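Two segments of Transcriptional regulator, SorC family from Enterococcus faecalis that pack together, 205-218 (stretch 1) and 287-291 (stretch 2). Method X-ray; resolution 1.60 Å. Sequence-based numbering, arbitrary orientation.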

# COMPACT_ATOMS: atom_id res chain seq x y z
N ALA A 205 -13.80 -8.85 1.36
CA ALA A 205 -13.33 -8.27 2.60
C ALA A 205 -12.80 -9.38 3.49
O ALA A 205 -13.26 -10.51 3.43
CB ALA A 205 -14.44 -7.52 3.31
N LEU A 206 -11.80 -9.04 4.29
CA LEU A 206 -11.27 -9.94 5.29
C LEU A 206 -11.93 -9.52 6.59
O LEU A 206 -11.70 -8.41 7.07
CB LEU A 206 -9.75 -9.83 5.37
CG LEU A 206 -9.06 -10.64 6.47
CD1 LEU A 206 -9.24 -12.13 6.27
CD2 LEU A 206 -7.60 -10.29 6.47
N TYR A 207 -12.78 -10.38 7.13
CA TYR A 207 -13.65 -9.97 8.23
C TYR A 207 -12.93 -10.17 9.55
O TYR A 207 -13.31 -10.97 10.40
CB TYR A 207 -15.02 -10.65 8.11
CG TYR A 207 -15.90 -9.93 7.12
CD1 TYR A 207 -16.22 -10.47 5.89
CD2 TYR A 207 -16.39 -8.66 7.40
CE1 TYR A 207 -17.04 -9.78 4.98
CE2 TYR A 207 -17.22 -7.96 6.48
CZ TYR A 207 -17.52 -8.52 5.28
OH TYR A 207 -18.33 -7.79 4.41
N VAL A 208 -11.85 -9.41 9.69
CA VAL A 208 -11.03 -9.37 10.88
C VAL A 208 -11.10 -7.93 11.38
O VAL A 208 -10.85 -7.01 10.61
CB VAL A 208 -9.57 -9.76 10.54
CG1 VAL A 208 -8.63 -9.49 11.71
CG2 VAL A 208 -9.50 -11.22 10.13
N PRO A 209 -11.50 -7.72 12.64
CA PRO A 209 -11.51 -6.33 13.13
C PRO A 209 -10.13 -5.66 13.04
O PRO A 209 -9.11 -6.33 13.13
CB PRO A 209 -11.93 -6.48 14.59
CG PRO A 209 -12.75 -7.74 14.60
CD PRO A 209 -12.04 -8.65 13.65
N GLU A 210 -10.12 -4.34 12.83
CA GLU A 210 -8.86 -3.61 12.71
C GLU A 210 -8.07 -3.58 14.01
O GLU A 210 -6.85 -3.49 14.00
CB GLU A 210 -9.10 -2.19 12.20
CG GLU A 210 -9.25 -2.12 10.70
CD GLU A 210 -7.92 -2.30 9.98
OE1 GLU A 210 -7.30 -1.28 9.63
OE2 GLU A 210 -7.50 -3.45 9.78
N GLN A 211 -8.80 -3.64 15.13
CA GLN A 211 -8.23 -3.91 16.44
C GLN A 211 -8.92 -5.17 16.97
O GLN A 211 -10.15 -5.25 16.96
CB GLN A 211 -8.48 -2.73 17.39
CG GLN A 211 -7.46 -1.59 17.27
CD GLN A 211 -7.85 -0.49 16.29
OE1 GLN A 211 -8.87 -0.59 15.59
NE2 GLN A 211 -7.04 0.58 16.24
N LEU A 212 -8.14 -6.15 17.42
CA LEU A 212 -8.70 -7.45 17.83
C LEU A 212 -7.90 -8.14 18.92
O LEU A 212 -6.74 -7.80 19.17
CB LEU A 212 -8.88 -8.41 16.65
CG LEU A 212 -7.76 -8.76 15.65
CD1 LEU A 212 -6.35 -8.40 16.07
CD2 LEU A 212 -7.83 -10.23 15.28
N SER A 213 -8.54 -9.13 19.54
CA SER A 213 -7.97 -9.90 20.65
C SER A 213 -7.47 -11.28 20.20
O SER A 213 -7.82 -11.77 19.12
CB SER A 213 -9.02 -10.07 21.75
OG SER A 213 -9.96 -11.08 21.42
N ARG A 214 -6.65 -11.90 21.05
CA ARG A 214 -6.10 -13.24 20.79
C ARG A 214 -7.21 -14.26 20.60
O ARG A 214 -7.11 -15.15 19.76
CB ARG A 214 -5.18 -13.67 21.94
CG ARG A 214 -3.78 -13.06 21.90
CD ARG A 214 -2.73 -13.95 21.20
NE ARG A 214 -2.03 -13.18 20.17
CZ ARG A 214 -0.73 -12.89 20.13
NH1 ARG A 214 0.11 -13.34 21.05
NH2 ARG A 214 -0.26 -12.16 19.12
N GLU A 215 -8.26 -14.12 21.40
CA GLU A 215 -9.43 -14.99 21.33
C GLU A 215 -10.08 -14.90 19.94
O GLU A 215 -10.40 -15.90 19.32
CB GLU A 215 -10.47 -14.56 22.37
CG GLU A 215 -10.00 -14.43 23.82
CD GLU A 215 -10.82 -13.40 24.61
OE1 GLU A 215 -12.00 -13.15 24.25
OE2 GLU A 215 -10.29 -12.85 25.60
N THR A 216 -10.29 -13.66 19.50
CA THR A 216 -10.93 -13.39 18.20
C THR A 216 -10.08 -13.95 17.06
O THR A 216 -10.58 -14.57 16.12
CB THR A 216 -11.18 -11.87 18.03
OG1 THR A 216 -12.08 -11.42 19.06
CG2 THR A 216 -11.78 -11.55 16.65
N TYR A 217 -8.77 -13.74 17.17
CA TYR A 217 -7.81 -14.22 16.17
C TYR A 217 -7.82 -15.74 15.95
O TYR A 217 -7.98 -16.21 14.82
CB TYR A 217 -6.42 -13.75 16.54
CG TYR A 217 -5.36 -14.15 15.54
CD1 TYR A 217 -4.30 -14.97 15.90
CD2 TYR A 217 -5.43 -13.71 14.22
CE1 TYR A 217 -3.33 -15.34 14.98
CE2 TYR A 217 -4.47 -14.07 13.29
CZ TYR A 217 -3.42 -14.88 13.68
OH TYR A 217 -2.46 -15.24 12.76
N ASN A 218 -7.64 -16.51 17.03
CA ASN A 218 -7.68 -17.98 16.96
C ASN A 218 -8.96 -18.51 16.37
O ASN A 218 -8.95 -19.48 15.61
CB ASN A 218 -7.53 -18.59 18.35
CG ASN A 218 -6.11 -18.62 18.83
OD1 ASN A 218 -5.19 -18.23 18.11
ND2 ASN A 218 -5.93 -19.10 20.05
N ILE A 287 4.11 -5.46 13.40
CA ILE A 287 2.92 -5.84 14.15
C ILE A 287 2.58 -7.30 13.84
O ILE A 287 3.09 -7.86 12.86
CB ILE A 287 1.71 -4.92 13.84
CG1 ILE A 287 1.30 -5.02 12.36
CG2 ILE A 287 2.04 -3.47 14.23
CD1 ILE A 287 0.02 -4.32 12.05
N PRO A 288 1.75 -7.95 14.68
CA PRO A 288 1.38 -9.33 14.36
C PRO A 288 0.74 -9.45 12.97
O PRO A 288 -0.09 -8.63 12.59
CB PRO A 288 0.41 -9.70 15.48
CG PRO A 288 0.81 -8.82 16.62
CD PRO A 288 1.13 -7.51 15.94
N ARG A 289 1.17 -10.46 12.21
CA ARG A 289 0.83 -10.55 10.80
C ARG A 289 -0.48 -11.29 10.58
O ARG A 289 -0.67 -12.40 11.09
CB ARG A 289 1.93 -11.26 10.00
CG ARG A 289 1.54 -11.53 8.56
CD ARG A 289 2.71 -12.09 7.77
NE ARG A 289 3.08 -13.44 8.22
CZ ARG A 289 2.55 -14.57 7.75
NH1 ARG A 289 1.62 -14.54 6.80
NH2 ARG A 289 2.96 -15.74 8.22
N ILE A 290 -1.36 -10.67 9.81
CA ILE A 290 -2.56 -11.32 9.31
C ILE A 290 -2.61 -10.98 7.83
O ILE A 290 -3.08 -9.91 7.47
CB ILE A 290 -3.83 -10.81 10.00
CG1 ILE A 290 -3.68 -10.86 11.52
CG2 ILE A 290 -5.04 -11.63 9.52
CD1 ILE A 290 -4.81 -10.22 12.28
N GLY A 291 -2.11 -11.87 6.99
CA GLY A 291 -2.05 -11.62 5.54
C GLY A 291 -0.62 -11.61 5.01
O GLY A 291 0.22 -12.39 5.43

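The contact is built around one side chain. I290 gives up 99 Å² to stretch 1, out of 259 Å² buried between the two segments with both sides summed, and it makes every apolar side-chain contact that stretch 2 contributes. Its CA-to-CB bond points toward stretch 1, and its rotamer (chi1 -50°, m; chi2 173°, t) extends CD1 away from the backbone while CG2 branches off separately. Beta-branching is useful here, because the two arms reach different neighbours: CG2 lies 4.2 Å from L206 CD2, whereas CD1 lies 3.9 Å from V208 CG1 and 4.3 Å from L212 CD2. The methylene between CB and CD1 is also engaged, with I290 CG1 3.7 Å from Y217 CE2.

The four residues that receive I290 all direct their CA-to-CB bonds toward stretch 2. L206 and V208 are both buried, and each has chi1 near 180° (t). Their backbones stay well back, with CA atoms 9.4 Å apart for L206 and G291 and 8.8 Å apart for V208 and I290, so side chains rather than main chains fill the gap. Y207, between them, is out of reach and exposed; at phi/psi -88/64°, and spanned by a weak V208 N to L206 O hydrogen bond of 2.8 Å, it sits at a tight turn with L206 and V208 both facing stretch 2. L212 closes the pocket from a more peripheral position, with only 10 Å² of it covered by stretch 2.

Y217 marks the change from apolar to polar. It has the largest covered area in stretch 1, 44 Å², and its ring meets I290 CG1 obliquely. A tyrosine suits this place because its carbon ring can pack on isoleucine while its hydroxyl continues toward the periphery, where Y217 OH lies 3.7 Å from R289 O. That approach is a contact, not a hydrogen bond; none crosses between the stretches. The placement of Y217 follows from the helix beginning at R214, in whose first turn Y217 N donates to S213 O at 2.9 Å. S213 occupies the N-cap position, and its OG is hydrogen-bonded to T216 OG1 at 3.2 Å.

At the exposed margin, the CA-to-CB bond of R214 points sideways, but its long side chain brings NH2 to 4.3 Å from P288 CG, with the proline carbon near the plane of the guanidinium, at its edge. The CA-to-CB bond of R289 points away from stretch 1, and its side chain braces its own segment instead, NH1 donating to G291 O at 2.9 Å with an N-H...O angle of 159°. G291 adopts phi/psi of 118/-140°, where a CB would be jammed against the carbonyl O of I290; this alone calls for glycine.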